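Local coordinates for glycosyl hydrolase family 2, TIM barrel domain protein (Parabacteroides merdae ATCC 43184, PDB 6DXU) that probably hydrolyses beta-glucuronide conjugates in the human gut, as a bacterial beta-glucuronidase of glycoside hydrolase family 2, at residues D[360-370]-D[382-392]; D[310-318]-D[504-512]. All coordinates share one frame; numbering follows the deposited sequence.

Interaction 1: D[360-370]-D[382-392]; sequences VNFIRLGHYQQ and GILVWEEIPWC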
loop_
_atom_site.group_PDB
_atom_site.type_symbol
_atom_site.label_atom_id
_atom_site.label_comp_id
_atom_site.label_asym_id
_atom_site.label_seq_id
_atom_site.Cartn_x
_atom_site.Cartn_y
_atom_site.Cartn_z
ATOM N N VAL D 360 28.341 -44.445 5.649
ATOM C CA VAL D 360 27.160 -43.820 5.058
ATOM C C VAL D 360 27.328 -43.707 3.549
ATOM O O VAL D 360 28.386 -43.297 3.053
ATOM C CB VAL D 360 26.936 -42.438 5.700
ATOM C CG1 VAL D 360 25.856 -41.628 4.948
ATOM C CG2 VAL D 360 26.578 -42.592 7.179
ATOM N N ASN D 361 26.272 -44.044 2.800
ATOM C CA ASN D 361 26.255 -43.747 1.366
ATOM C C ASN D 361 25.037 -42.928 0.947
ATOM O O ASN D 361 24.821 -42.729 -0.261
ATOM C CB ASN D 361 26.353 -45.030 0.515
ATOM C CG ASN D 361 25.125 -45.943 0.642
ATOM O OD1 ASN D 361 24.035 -45.511 1.013
ATOM N ND2 ASN D 361 25.316 -47.229 0.338
ATOM N N PHE D 362 24.235 -42.453 1.899
ATOM C CA PHE D 362 23.010 -41.732 1.581
ATOM C C PHE D 362 22.699 -40.786 2.729
ATOM O O PHE D 362 22.880 -41.142 3.896
ATOM C CB PHE D 362 21.839 -42.699 1.358
ATOM C CG PHE D 362 20.502 -42.026 1.197
ATOM C CD1 PHE D 362 20.266 -41.141 0.155
ATOM C CD2 PHE D 362 19.477 -42.295 2.087
ATOM C CE1 PHE D 362 19.017 -40.521 0.023
ATOM C CE2 PHE D 362 18.245 -41.692 1.973
ATOM C CZ PHE D 362 18.009 -40.797 0.934
ATOM N N ILE D 363 22.223 -39.585 2.409
ATOM C CA ILE D 363 21.842 -38.649 3.457
ATOM C C ILE D 363 20.615 -37.870 3.005
ATOM O O ILE D 363 20.504 -37.467 1.841
ATOM C CB ILE D 363 23.010 -37.704 3.841
ATOM C CG1 ILE D 363 22.660 -36.886 5.097
ATOM C CG2 ILE D 363 23.402 -36.793 2.669
ATOM C CD1 ILE D 363 23.842 -36.106 5.681
ATOM N N ARG D 364 19.688 -37.686 3.926
ATOM C CA ARG D 364 18.609 -36.718 3.774
ATOM C C ARG D 364 18.990 -35.504 4.609
ATOM O O ARG D 364 19.243 -35.634 5.810
ATOM C CB ARG D 364 17.281 -37.329 4.216
ATOM C CG ARG D 364 16.083 -36.355 4.281
ATOM C CD ARG D 364 14.802 -37.126 4.552
ATOM N NE ARG D 364 13.674 -36.252 4.867
ATOM C CZ ARG D 364 12.994 -36.258 6.009
ATOM N NH1 ARG D 364 13.321 -37.088 6.995
ATOM N NH2 ARG D 364 11.974 -35.420 6.163
ATOM N N LEU D 365 19.075 -34.335 3.970
ATOM C CA LEU D 365 19.725 -33.172 4.582
ATOM C C LEU D 365 18.767 -32.418 5.512
ATOM O O LEU D 365 18.532 -31.217 5.383
ATOM C CB LEU D 365 20.294 -32.261 3.499
ATOM C CG LEU D 365 21.469 -32.884 2.736
ATOM C CD1 LEU D 365 21.929 -31.997 1.585
ATOM C CD2 LEU D 365 22.635 -33.129 3.694
ATOM N N GLY D 366 18.244 -33.148 6.499
ATOM C CA GLY D 366 17.306 -32.530 7.411
ATOM C C GLY D 366 16.082 -32.089 6.646
ATOM O O GLY D 366 15.643 -32.751 5.699
ATOM N N HIS D 367 15.533 -30.940 7.028
ATOM C CA HIS D 367 14.283 -30.475 6.446
ATOM C C HIS D 367 14.463 -29.241 5.566
ATOM O O HIS D 367 13.501 -28.489 5.363
ATOM C CB HIS D 367 13.270 -30.196 7.560
ATOM C CG HIS D 367 13.008 -31.386 8.430
ATOM N ND1 HIS D 367 12.669 -32.621 7.918
ATOM C CD2 HIS D 367 13.085 -31.546 9.773
ATOM C CE1 HIS D 367 12.519 -33.483 8.908
ATOM N NE2 HIS D 367 12.762 -32.856 10.045
ATOM N N TYR D 368 15.654 -29.025 5.008
ATOM C CA TYR D 368 15.869 -27.800 4.241
ATOM C C TYR D 368 17.110 -27.931 3.370
ATOM O O TYR D 368 17.925 -28.849 3.530
ATOM C CB TYR D 368 15.984 -26.573 5.175
ATOM C CG TYR D 368 16.803 -26.887 6.412
ATOM C CD1 TYR D 368 18.186 -26.972 6.351
ATOM C CD2 TYR D 368 16.184 -27.115 7.647
ATOM C CE1 TYR D 368 18.948 -27.274 7.489
ATOM C CE2 TYR D 368 16.932 -27.423 8.783
ATOM C CZ TYR D 368 18.312 -27.493 8.704
ATOM O OH TYR D 368 19.040 -27.808 9.852
ATOM N N GLN D 369 17.217 -27.006 2.410
ATOM C CA GLN D 369 18.425 -26.890 1.606
ATOM C C GLN D 369 19.604 -26.582 2.517
ATOM O O GLN D 369 19.493 -25.777 3.447
ATOM C CB GLN D 369 18.252 -25.776 0.570
ATOM C CG GLN D 369 19.504 -25.498 -0.267
ATOM C CD GLN D 369 19.294 -24.375 -1.283
ATOM O OE1 GLN D 369 18.154 -24.015 -1.623
ATOM N NE2 GLN D 369 20.393 -23.807 -1.763
ATOM N N GLN D 370 20.743 -27.217 2.261
ATOM C CA GLN D 370 21.882 -27.018 3.143
ATOM C C GLN D 370 23.010 -26.317 2.401
ATOM O O GLN D 370 22.957 -26.131 1.186
ATOM C CB GLN D 370 22.327 -28.360 3.746
ATOM C CG GLN D 370 21.291 -28.860 4.758
ATOM C CD GLN D 370 21.850 -29.840 5.777
ATOM O OE1 GLN D 370 23.041 -30.165 5.766
ATOM N NE2 GLN D 370 20.987 -30.310 6.669
ATOM N N GLY D 382 31.104 -39.408 -2.004
ATOM C CA GLY D 382 30.262 -40.492 -2.477
ATOM C C GLY D 382 29.051 -40.756 -1.601
ATOM O O GLY D 382 28.843 -41.883 -1.141
ATOM N N ILE D 383 28.236 -39.729 -1.367
ATOM C CA ILE D 383 27.047 -39.836 -0.525
ATOM C C ILE D 383 25.868 -39.318 -1.337
ATOM O O ILE D 383 25.833 -38.133 -1.683
ATOM C CB ILE D 383 27.190 -39.044 0.784
ATOM C CG1 ILE D 383 28.401 -39.542 1.578
ATOM C CG2 ILE D 383 25.888 -39.125 1.612
ATOM C CD1 ILE D 383 28.692 -38.692 2.832
ATOM N N LEU D 384 24.920 -40.201 -1.662
ATOM C CA LEU D 384 23.712 -39.789 -2.369
ATOM C C LEU D 384 22.846 -38.903 -1.467
ATOM O O LEU D 384 22.914 -38.980 -0.236
ATOM C CB LEU D 384 22.921 -41.011 -2.831
ATOM C CG LEU D 384 23.650 -41.868 -3.875
ATOM C CD1 LEU D 384 23.084 -43.286 -3.925
ATOM C CD2 LEU D 384 23.576 -41.196 -5.236
ATOM N N VAL D 385 22.009 -38.063 -2.085
ATOM C CA VAL D 385 21.347 -36.979 -1.362
ATOM C C VAL D 385 19.854 -36.907 -1.672
ATOM O O VAL D 385 19.443 -36.917 -2.841
ATOM C CB VAL D 385 22.014 -35.624 -1.676
ATOM C CG1 VAL D 385 21.143 -34.447 -1.218
ATOM C CG2 VAL D 385 23.378 -35.555 -1.014
ATOM N N TRP D 386 19.060 -36.787 -0.605
ATOM C CA TRP D 386 17.688 -36.293 -0.610
ATOM C C TRP D 386 17.714 -34.919 0.052
ATOM O O TRP D 386 18.202 -34.779 1.187
ATOM C CB TRP D 386 16.794 -37.287 0.136
ATOM C CG TRP D 386 15.387 -36.912 0.604
ATOM C CD1 TRP D 386 14.890 -35.665 0.941
ATOM C CD2 TRP D 386 14.314 -37.839 0.849
ATOM N NE1 TRP D 386 13.578 -35.774 1.355
ATOM C CE2 TRP D 386 13.203 -37.091 1.312
ATOM C CE3 TRP D 386 14.185 -39.222 0.717
ATOM C CZ2 TRP D 386 11.991 -37.688 1.639
ATOM C CZ3 TRP D 386 12.974 -39.808 1.033
ATOM C CH2 TRP D 386 11.900 -39.050 1.498
ATOM N N GLU D 387 17.263 -33.899 -0.679
ATOM C CA GLU D 387 17.239 -32.538 -0.164
ATOM C C GLU D 387 15.841 -31.967 -0.356
ATOM O O GLU D 387 15.282 -32.045 -1.462
ATOM C CB GLU D 387 18.303 -31.673 -0.862
ATOM C CG GLU D 387 18.598 -30.344 -0.129
ATOM C CD GLU D 387 19.711 -29.550 -0.791
ATOM O OE1 GLU D 387 19.835 -29.575 -2.045
ATOM O OE2 GLU D 387 20.471 -28.904 -0.053
ATOM N N GLU D 388 15.278 -31.368 0.704
ATOM C CA GLU D 388 13.871 -30.974 0.689
ATOM C C GLU D 388 13.690 -29.516 1.091
ATOM O O GLU D 388 14.601 -28.886 1.631
ATOM C CB GLU D 388 13.025 -31.862 1.620
ATOM C CG GLU D 388 13.274 -31.685 3.114
ATOM C CD GLU D 388 12.618 -32.811 3.935
ATOM O OE1 GLU D 388 12.612 -33.967 3.459
ATOM O OE2 GLU D 388 12.062 -32.530 5.021
ATOM N N ILE D 389 12.507 -28.972 0.787
ATOM C CA ILE D 389 12.150 -27.627 1.243
ATOM C C ILE D 389 11.587 -27.728 2.652
ATOM O O ILE D 389 11.049 -28.785 3.028
ATOM C CB ILE D 389 11.132 -26.934 0.316
ATOM C CG1 ILE D 389 9.856 -27.767 0.179
ATOM C CG2 ILE D 389 11.767 -26.631 -1.027
ATOM C CD1 ILE D 389 8.645 -26.949 -0.367
ATOM N N PRO D 390 11.654 -26.648 3.456
ATOM C CA PRO D 390 11.166 -26.727 4.838
ATOM C C PRO D 390 9.666 -26.561 4.988
ATOM O O PRO D 390 9.232 -25.874 5.908
ATOM C CB PRO D 390 11.909 -25.577 5.537
ATOM C CG PRO D 390 12.164 -24.588 4.456
ATOM C CD PRO D 390 12.379 -25.392 3.193
ATOM N N TRP D 391 8.863 -27.166 4.115
ATOM C CA TRP D 391 7.421 -27.240 4.347
ATOM C C TRP D 391 7.218 -28.386 5.331
ATOM O O TRP D 391 7.002 -29.541 4.950
ATOM C CB TRP D 391 6.654 -27.446 3.045
ATOM C CG TRP D 391 5.142 -27.410 3.215
ATOM C CD1 TRP D 391 4.437 -26.831 4.242
ATOM C CD2 TRP D 391 4.167 -28.004 2.352
ATOM N NE1 TRP D 391 3.096 -27.010 4.055
ATOM C CE2 TRP D 391 2.897 -27.723 2.900
ATOM C CE3 TRP D 391 4.243 -28.724 1.152
ATOM C CZ2 TRP D 391 1.711 -28.152 2.302
ATOM C CZ3 TRP D 391 3.061 -29.149 0.557
ATOM C CH2 TRP D 391 1.813 -28.854 1.128
ATOM N N CYS D 392 7.298 -28.057 6.623
ATOM C CA CYS D 392 7.503 -29.034 7.692
ATOM C C CYS D 392 6.505 -28.791 8.822
ATOM O O CYS D 392 6.781 -27.993 9.720
ATOM C CB CYS D 392 8.947 -28.942 8.181
ATOM S SG CYS D 392 9.411 -30.114 9.487
HETATM O O HOH W 1 16.926 -31.584 3.047
HETATM O O HOH W 2 14.928 -25.848 1.021
#
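Two neighbouring parallel strands of the TIM barrel, 362-364 and 384-388, meet here as the two strands of a right-handed beta-alpha-beta crossover whose helix is 372-381. I363 binds both ways across the pair: its N donates to L384 O at 2.8 Å, and its O receives W386 N at 2.9 Å. L384 N to N361 O and L365 N to W386 O extend the pairing at either end. On the side of F362, R364 and W386, the extended R364 chain runs along the indole, its CD 3.6 Å from the centroid of the five-membered ring and over its face. Beyond the ring, R364 NE and NH2 both grip OE1 of E388; NE comes at 2.9 Å from above the carboxylate plane. W386 NE1 adds a third donor to OE1, on its anti lone pair, while H367 ND1 donates to E388 OE2 at 3.0 Å, so the carboxylate is held from several directions. C392 SG covers one face of the H367 ring. E387 goes another way: OE2 accepts Q370 N at 2.9 Å and OE1 reaches H416. R364 also forms a salt bridge with E514 and a hydrogen bond with N429 at the C-terminal ends of the strands, strand 323-331 flanks 362-364, strand 422-429 flanks 384-388, and helix 399-416 packs on E387 and Q369.

Interaction 2: D[310-318]-D[504-512]; sequences TEFKDKGPF and MQKVKHFLH
With CG anti to the carbonyl carbon (chi1 -57°), the H509 imidazole is swung against F312, and the same setting in D314 (chi1 -55°) brings its carboxylate to the edge of that ring. F312 CB lies over one face of the imidazole, 3.8 Å from its centroid, and the aliphatic CG of K508 covers the opposite face, so the ring is clamped between a strand residue and its own chain neighbour. At the rim, H509 ND1 makes a weak bond to K313 O at 3.2 Å, and water 3 lies near both, donating to that carbonyl; CE1 comes 3.2 Å from D314 OD1. The K508 chain runs extended alongside D314, both pointing the same way, but the ion pair is long, NZ to OD2 being 3.9 Å. One direct bond joins the backbones, K315 N to K508 O at 2.9 Å. The bent K315 chain carries NZ over the M504-V507 turn, where it makes weak bonds to Q505 O and V507 O, while M504 CE rests 3.3 Å from K315 O. Water 4 bridges G316 O and F510 N. Further in, F312 comes loosely against L511, and both touch I424 of strand 422-429. The polar grip is therefore mostly of lysine and histidine groups on backbone carbonyls and water, with one backbone hydrogen bond; its long ion pair, between two exposed side chains, probably adds little, and the apolar side chains close the inner side.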
loop_
_atom_site.group_PDB
_atom_site.type_symbol
_atom_site.label_atom_id
_atom_site.label_comp_id
_atom_site.label_asym_id
_atom_site.label_seq_id
_atom_site.Cartn_x
_atom_site.Cartn_y
_atom_site.Cartn_z
ATOM N N THR D 310 20.594 -43.772 -12.116
ATOM C CA THR D 310 19.858 -44.173 -10.925
ATOM C C THR D 310 18.499 -44.722 -11.329
ATOM O O THR D 310 17.895 -44.267 -12.307
ATOM C CB THR D 310 19.679 -42.985 -9.947
ATOM O OG1 THR D 310 18.917 -41.957 -10.580
ATOM C CG2 THR D 310 21.022 -42.423 -9.546
ATOM N N GLU D 311 18.012 -45.711 -10.574
ATOM C CA GLU D 311 16.699 -46.269 -10.880
ATOM C C GLU D 311 16.050 -46.833 -9.624
ATOM O O GLU D 311 16.656 -47.642 -8.924
ATOM C CB GLU D 311 16.794 -47.370 -11.947
ATOM C CG GLU D 311 15.431 -47.961 -12.307
ATOM C CD GLU D 311 15.507 -49.078 -13.343
ATOM O OE1 GLU D 311 16.627 -49.455 -13.749
ATOM O OE2 GLU D 311 14.436 -49.570 -13.756
ATOM N N PHE D 312 14.818 -46.408 -9.352
ATOM C CA PHE D 312 13.981 -47.006 -8.320
ATOM C C PHE D 312 13.092 -48.040 -9.002
ATOM O O PHE D 312 12.378 -47.707 -9.952
ATOM C CB PHE D 312 13.123 -45.950 -7.616
ATOM C CG PHE D 312 13.885 -45.101 -6.635
ATOM C CD1 PHE D 312 13.948 -45.465 -5.297
ATOM C CD2 PHE D 312 14.554 -43.959 -7.057
ATOM C CE1 PHE D 312 14.667 -44.699 -4.375
ATOM C CE2 PHE D 312 15.279 -43.185 -6.151
ATOM C CZ PHE D 312 15.335 -43.560 -4.810
ATOM N N LYS D 313 13.129 -49.281 -8.526
ATOM C CA LYS D 313 12.318 -50.341 -9.116
ATOM C C LYS D 313 10.920 -50.327 -8.523
ATOM O O LYS D 313 10.749 -50.105 -7.323
ATOM C CB LYS D 313 12.966 -51.698 -8.859
ATOM C CG LYS D 313 14.341 -51.828 -9.459
ATOM C CD LYS D 313 14.296 -51.982 -10.970
ATOM C CE LYS D 313 15.608 -52.578 -11.506
ATOM N NZ LYS D 313 15.657 -52.543 -12.989
ATOM N N ASP D 314 9.920 -50.558 -9.371
ATOM C CA ASP D 314 8.550 -50.645 -8.890
ATOM C C ASP D 314 8.430 -51.782 -7.890
ATOM O O ASP D 314 8.801 -52.922 -8.185
ATOM C CB ASP D 314 7.583 -50.865 -10.056
ATOM C CG ASP D 314 7.705 -49.802 -11.142
ATOM O OD1 ASP D 314 8.628 -48.953 -11.076
ATOM O OD2 ASP D 314 6.865 -49.809 -12.072
ATOM N N LYS D 315 7.923 -51.461 -6.701
ATOM C CA LYS D 315 7.846 -52.406 -5.592
ATOM C C LYS D 315 9.174 -53.116 -5.363
ATOM O O LYS D 315 9.205 -54.282 -4.962
ATOM C CB LYS D 315 6.726 -53.426 -5.803
ATOM C CG LYS D 315 5.365 -52.788 -5.893
ATOM C CD LYS D 315 4.790 -52.602 -4.503
ATOM C CE LYS D 315 3.288 -52.474 -4.554
ATOM N NZ LYS D 315 2.876 -51.078 -4.855
ATOM N N GLY D 316 10.282 -52.412 -5.589
ATOM C CA GLY D 316 11.583 -53.027 -5.508
ATOM C C GLY D 316 12.646 -52.081 -4.990
ATOM O O GLY D 316 12.349 -51.003 -4.462
ATOM N N PRO D 317 13.911 -52.470 -5.146
ATOM C CA PRO D 317 15.006 -51.704 -4.536
ATOM C C PRO D 317 15.551 -50.615 -5.441
ATOM O O PRO D 317 14.936 -50.240 -6.448
ATOM C CB PRO D 317 16.060 -52.780 -4.259
ATOM C CG PRO D 317 15.856 -53.785 -5.372
ATOM C CD PRO D 317 14.379 -53.742 -5.729
ATOM N N PHE D 318 16.733 -50.132 -5.097
ATOM C CA PHE D 318 17.361 -49.002 -5.760
ATOM C C PHE D 318 18.620 -49.465 -6.473
ATOM O O PHE D 318 19.384 -50.277 -5.938
ATOM C CB PHE D 318 17.695 -47.907 -4.737
ATOM C CG PHE D 318 18.518 -46.780 -5.299
ATOM C CD1 PHE D 318 17.916 -45.775 -6.047
ATOM C CD2 PHE D 318 19.882 -46.720 -5.059
ATOM C CE1 PHE D 318 18.666 -44.734 -6.572
ATOM C CE2 PHE D 318 20.641 -45.691 -5.573
ATOM C CZ PHE D 318 20.025 -44.686 -6.333
ATOM N N MET D 504 6.021 -51.072 2.450
ATOM C CA MET D 504 6.529 -50.944 1.090
ATOM C C MET D 504 5.466 -51.281 0.052
ATOM O O MET D 504 5.515 -50.765 -1.069
ATOM C CB MET D 504 7.781 -51.809 0.906
ATOM C CG MET D 504 7.546 -53.309 0.814
ATOM S SD MET D 504 7.028 -53.858 -0.833
ATOM C CE MET D 504 8.534 -53.637 -1.780
ATOM N N GLN D 505 4.506 -52.147 0.397
ATOM C CA GLN D 505 3.473 -52.564 -0.551
ATOM C C GLN D 505 2.448 -51.471 -0.837
ATOM O O GLN D 505 1.674 -51.595 -1.798
ATOM C CB GLN D 505 2.761 -53.814 -0.023
ATOM C CG GLN D 505 3.674 -55.024 0.155
ATOM C CD GLN D 505 2.928 -56.231 0.694
ATOM O OE1 GLN D 505 3.009 -56.556 1.886
ATOM N NE2 GLN D 505 2.193 -56.906 -0.186
ATOM N N LYS D 506 2.408 -50.415 -0.022
ATOM C CA LYS D 506 1.413 -49.370 -0.208
ATOM C C LYS D 506 1.785 -48.368 -1.292
ATOM O O LYS D 506 0.920 -47.610 -1.738
ATOM C CB LYS D 506 1.180 -48.623 1.105
ATOM C CG LYS D 506 0.671 -49.504 2.227
ATOM C CD LYS D 506 0.400 -48.684 3.478
ATOM C CE LYS D 506 0.049 -49.576 4.659
ATOM N NZ LYS D 506 -0.251 -48.763 5.875
ATOM N N VAL D 507 3.042 -48.334 -1.726
ATOM C CA VAL D 507 3.507 -47.301 -2.640
ATOM C C VAL D 507 4.374 -47.933 -3.718
ATOM O O VAL D 507 4.928 -49.023 -3.553
ATOM C CB VAL D 507 4.285 -46.183 -1.899
ATOM C CG1 VAL D 507 3.340 -45.368 -0.989
ATOM C CG2 VAL D 507 5.435 -46.787 -1.078
ATOM N N LYS D 508 4.521 -47.206 -4.825
ATOM C CA LYS D 508 5.338 -47.717 -5.922
ATOM C C LYS D 508 6.811 -47.769 -5.537
ATOM O O LYS D 508 7.491 -48.774 -5.796
ATOM C CB LYS D 508 5.127 -46.858 -7.168
ATOM C CG LYS D 508 5.796 -47.372 -8.413
ATOM C CD LYS D 508 5.361 -46.535 -9.615
ATOM C CE LYS D 508 6.080 -46.971 -10.873
ATOM N NZ LYS D 508 5.881 -46.036 -12.013
ATOM N N HIS D 509 7.323 -46.705 -4.908
ATOM C CA HIS D 509 8.726 -46.630 -4.513
ATOM C C HIS D 509 8.779 -46.264 -3.037
ATOM O O HIS D 509 8.463 -45.132 -2.665
ATOM C CB HIS D 509 9.484 -45.601 -5.354
ATOM C CG HIS D 509 9.413 -45.862 -6.828
ATOM N ND1 HIS D 509 9.779 -47.070 -7.384
ATOM C CD2 HIS D 509 9.025 -45.074 -7.859
ATOM C CE1 HIS D 509 9.615 -47.017 -8.694
ATOM N NE2 HIS D 509 9.161 -45.817 -9.011
ATOM N N PHE D 510 9.217 -47.210 -2.214
ATOM C CA PHE D 510 9.277 -47.059 -0.768
ATOM C C PHE D 510 10.722 -46.777 -0.391
ATOM O O PHE D 510 11.638 -47.457 -0.867
ATOM C CB PHE D 510 8.754 -48.335 -0.086
ATOM C CG PHE D 510 9.104 -48.477 1.387
ATOM C CD1 PHE D 510 10.241 -49.164 1.785
ATOM C CD2 PHE D 510 8.248 -47.994 2.366
ATOM C CE1 PHE D 510 10.545 -49.324 3.144
ATOM C CE2 PHE D 510 8.535 -48.151 3.713
ATOM C CZ PHE D 510 9.683 -48.817 4.106
ATOM N N LEU D 511 10.925 -45.762 0.450
ATOM C CA LEU D 511 12.244 -45.442 0.984
ATOM C C LEU D 511 12.030 -44.958 2.407
ATOM O O LEU D 511 11.290 -44.000 2.616
ATOM C CB LEU D 511 12.941 -44.367 0.140
ATOM C CG LEU D 511 14.253 -43.825 0.695
ATOM C CD1 LEU D 511 15.187 -44.969 1.000
ATOM C CD2 LEU D 511 14.909 -42.884 -0.305
ATOM N N HIS D 512 12.643 -45.626 3.379
ATOM C CA HIS D 512 12.324 -45.403 4.787
ATOM C C HIS D 512 13.280 -44.355 5.360
ATOM O O HIS D 512 14.450 -44.647 5.594
ATOM C CB HIS D 512 12.424 -46.729 5.540
ATOM C CG HIS D 512 12.284 -46.612 7.027
ATOM N ND1 HIS D 512 12.617 -47.642 7.883
ATOM C CD2 HIS D 512 11.830 -45.602 7.810
ATOM C CE1 HIS D 512 12.387 -47.266 9.129
ATOM N NE2 HIS D 512 11.898 -46.035 9.112
HETATM O O HOH W 3 11.687 -48.352 -5.340
HETATM O O HOH W 4 10.108 -49.848 -3.000
#

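From the N terminus, 310-318 comes first, a hairpin arm leading into barrel strand 323-331. Helix 345-357 follows, then 360-370, and after helix 372-381 the chain returns at 382-392, closing interaction 1 as a short local loop. Much later, after strands 422-429, 464-468 and 479-481 and helix 496-504, segment 504-512 comes back to 310-318 and closes interaction 2, a long loop that contains the whole of interaction 1. Their centres lie about 18 Å apart, yet they meet inside the barrel: L511 CD2 packs on F362 CZ and W386 CE3, and F318 on L384. One contact joins adjacent strands; the other ties the hairpin that precedes strand 323-331 to the loop before strand 512-513.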